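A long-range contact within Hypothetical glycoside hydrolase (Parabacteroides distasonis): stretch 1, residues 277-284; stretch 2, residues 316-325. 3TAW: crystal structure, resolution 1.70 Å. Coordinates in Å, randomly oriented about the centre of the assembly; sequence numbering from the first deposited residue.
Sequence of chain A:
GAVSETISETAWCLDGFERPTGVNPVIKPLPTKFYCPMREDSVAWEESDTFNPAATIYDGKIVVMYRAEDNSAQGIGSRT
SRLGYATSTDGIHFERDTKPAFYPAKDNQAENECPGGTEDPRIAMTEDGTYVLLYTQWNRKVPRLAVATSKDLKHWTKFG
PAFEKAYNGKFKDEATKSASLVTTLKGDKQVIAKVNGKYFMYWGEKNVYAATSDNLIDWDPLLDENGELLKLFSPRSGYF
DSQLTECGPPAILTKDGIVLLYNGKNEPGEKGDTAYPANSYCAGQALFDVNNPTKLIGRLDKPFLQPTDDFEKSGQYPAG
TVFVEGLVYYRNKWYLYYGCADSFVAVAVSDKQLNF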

# COMPACT_ATOMS: atom_id res chain seq x y z
N PRO A 277 17.97 -11.32 5.10
CA PRO A 277 18.79 -11.10 3.90
C PRO A 277 19.02 -9.61 3.59
O PRO A 277 18.14 -8.77 3.76
CB PRO A 277 17.96 -11.77 2.80
CG PRO A 277 17.22 -12.85 3.54
CD PRO A 277 16.83 -12.21 4.83
N ALA A 278 20.23 -9.31 3.14
CA ALA A 278 20.58 -7.97 2.68
C ALA A 278 19.60 -7.48 1.63
O ALA A 278 19.24 -8.24 0.75
CB ALA A 278 22.01 -8.00 2.10
N ASN A 279 19.18 -6.23 1.76
CA ASN A 279 18.29 -5.53 0.82
C ASN A 279 16.85 -6.06 0.77
O ASN A 279 16.05 -5.58 -0.01
CB ASN A 279 18.91 -5.48 -0.58
CG ASN A 279 20.15 -4.63 -0.64
OD1 ASN A 279 20.17 -3.51 -0.12
ND2 ASN A 279 21.22 -5.15 -1.30
N SER A 280 16.52 -7.05 1.60
CA SER A 280 15.16 -7.61 1.54
C SER A 280 14.19 -6.69 2.24
O SER A 280 14.57 -5.94 3.15
CB SER A 280 15.12 -9.02 2.14
OG SER A 280 15.31 -9.03 3.55
N TYR A 281 12.92 -6.75 1.83
CA TYR A 281 11.84 -6.05 2.52
C TYR A 281 11.06 -7.04 3.38
O TYR A 281 10.43 -7.99 2.86
CB TYR A 281 10.88 -5.40 1.52
CG TYR A 281 11.36 -4.19 0.74
CD1 TYR A 281 12.37 -4.28 -0.20
CD2 TYR A 281 10.70 -2.97 0.86
CE1 TYR A 281 12.77 -3.18 -0.96
CE2 TYR A 281 11.08 -1.87 0.11
CZ TYR A 281 12.09 -1.97 -0.81
OH TYR A 281 12.44 -0.89 -1.56
N CYS A 282 11.09 -6.81 4.70
CA CYS A 282 10.34 -7.60 5.67
C CYS A 282 9.39 -6.64 6.37
O CYS A 282 9.73 -5.49 6.55
CB CYS A 282 11.28 -8.21 6.69
SG CYS A 282 12.58 -9.26 5.98
N ALA A 283 8.23 -7.13 6.78
CA ALA A 283 7.19 -6.25 7.26
C ALA A 283 7.23 -6.06 8.77
O ALA A 283 7.36 -7.02 9.51
CB ALA A 283 5.80 -6.78 6.80
N GLY A 284 7.07 -4.81 9.21
CA GLY A 284 7.03 -4.45 10.63
C GLY A 284 5.73 -3.77 11.01
O GLY A 284 4.82 -3.62 10.20
N GLN A 316 11.28 -10.06 -9.67
CA GLN A 316 11.63 -8.81 -10.34
C GLN A 316 12.55 -7.97 -9.45
O GLN A 316 13.48 -7.32 -9.92
CB GLN A 316 10.40 -7.99 -10.75
CG GLN A 316 10.84 -6.65 -11.37
CD GLN A 316 9.73 -5.72 -11.85
OE1 GLN A 316 10.03 -4.79 -12.63
NE2 GLN A 316 8.48 -5.90 -11.39
N TYR A 317 12.26 -7.99 -8.15
CA TYR A 317 13.14 -7.45 -7.14
C TYR A 317 13.99 -8.60 -6.63
O TYR A 317 13.48 -9.50 -5.97
CB TYR A 317 12.35 -6.81 -6.00
CG TYR A 317 13.25 -6.13 -4.99
CD1 TYR A 317 13.93 -4.96 -5.33
CD2 TYR A 317 13.48 -6.69 -3.75
CE1 TYR A 317 14.82 -4.36 -4.45
CE2 TYR A 317 14.34 -6.08 -2.84
CZ TYR A 317 14.99 -4.92 -3.19
OH TYR A 317 15.84 -4.32 -2.29
N PRO A 318 15.29 -8.58 -6.94
CA PRO A 318 16.08 -9.78 -6.66
C PRO A 318 16.31 -10.16 -5.20
O PRO A 318 16.51 -11.34 -4.92
CB PRO A 318 17.43 -9.53 -7.37
CG PRO A 318 17.40 -8.12 -7.85
CD PRO A 318 16.02 -7.59 -7.77
N ALA A 319 16.30 -9.19 -4.28
CA ALA A 319 16.63 -9.46 -2.87
C ALA A 319 15.41 -9.92 -2.06
O ALA A 319 15.55 -10.31 -0.92
CB ALA A 319 17.24 -8.22 -2.20
N GLY A 320 14.23 -9.88 -2.67
CA GLY A 320 13.01 -10.39 -2.06
C GLY A 320 12.18 -9.34 -1.34
O GLY A 320 12.73 -8.40 -0.75
N THR A 321 10.86 -9.51 -1.39
CA THR A 321 9.96 -8.70 -0.57
C THR A 321 8.77 -9.54 -0.10
O THR A 321 8.38 -10.53 -0.74
CB THR A 321 9.34 -7.46 -1.32
OG1 THR A 321 8.31 -7.90 -2.20
CG2 THR A 321 10.37 -6.66 -2.11
N VAL A 322 8.21 -9.12 1.02
CA VAL A 322 6.84 -9.44 1.38
C VAL A 322 6.23 -8.08 1.69
O VAL A 322 6.22 -7.61 2.84
CB VAL A 322 6.72 -10.48 2.53
CG1 VAL A 322 7.14 -11.84 2.04
CG2 VAL A 322 7.52 -10.09 3.80
N PHE A 323 5.72 -7.44 0.62
CA PHE A 323 5.40 -6.02 0.64
C PHE A 323 3.92 -5.84 0.98
O PHE A 323 3.03 -5.99 0.13
CB PHE A 323 5.74 -5.38 -0.71
CG PHE A 323 5.80 -3.88 -0.66
CD1 PHE A 323 6.95 -3.22 -0.19
CD2 PHE A 323 4.69 -3.12 -1.01
CE1 PHE A 323 6.99 -1.84 -0.13
CE2 PHE A 323 4.72 -1.73 -0.95
CZ PHE A 323 5.86 -1.09 -0.51
N VAL A 324 3.67 -5.58 2.26
CA VAL A 324 2.32 -5.56 2.79
C VAL A 324 1.60 -4.32 2.36
O VAL A 324 2.13 -3.23 2.45
CB VAL A 324 2.29 -5.77 4.33
CG1 VAL A 324 2.81 -7.18 4.66
CG2 VAL A 324 3.06 -4.66 5.05
N GLU A 325 0.37 -4.48 1.86
CA GLU A 325 -0.30 -3.33 1.22
C GLU A 325 -1.83 -3.34 1.21
O GLU A 325 -2.44 -2.29 1.03
CB GLU A 325 0.24 -3.20 -0.21
CG GLU A 325 -0.19 -1.93 -0.96
CD GLU A 325 0.63 -1.69 -2.24
OE1 GLU A 325 1.76 -2.20 -2.34
OE2 GLU A 325 0.13 -0.99 -3.18

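Gln316 lies out of reach of stretch 1, and the contact begins at Tyr317. Its CB points toward stretch 1, and with chi1 in t the ring reaches the loop there. The hydroxyl OH of Tyr317 donates a short hydrogen bond of 2.6 Å to the backbone O of Asn279. A long side chain ending in a donor suits this place, because it satisfies a loop carbonyl. The ring also packs with Tyr281, whose edge is directed at the Tyr317 face in an offset edge-to-face pair.

Tyr317 to Gly320 forms a type I turn, closed by a weak hydrogen bond. Pro318 makes no contact. Ala319 points toward stretch 1, and its CB lies 3.6 Å from both Ala278 O and Asn279 CB. The small methyl fits closely against the type II turn from Pro277 to Ser280. In that turn Ser280 OG, with chi1 in p, donates a hydrogen bond to Pro277 O at 2.8 Å.

Gly320 has a positive phi. A CB here would be jammed against the preceding carbonyl, so glycine suits the position. Gly320 O accepts a hydrogen bond from Tyr281 N at 3.1 Å. Thr321 sits beside Tyr281 in a single beta bridge, with CA atoms 4.5 Å apart. Thr321 CG2 lies 3.6 Å from Tyr281 CD1, while Thr321 OG1 is hydrogen-bonded elsewhere in the structure. Val322 N completes the bridge, donating to Tyr281 O at 3.1 Å.

Tyr281 is the most covered residue of the contact. Phe323 brings the end of its side chain nearer, and its CD1 lies 3.9 Å from Tyr281 CD2; the rings meet obliquely. Further on, Val324 CG1 touches Ala283 CB at 3.7 Å. This is a buried apolar contact with no polar group to satisfy. Glu325 is out of reach. In all, 484 Å² is buried between the stretches.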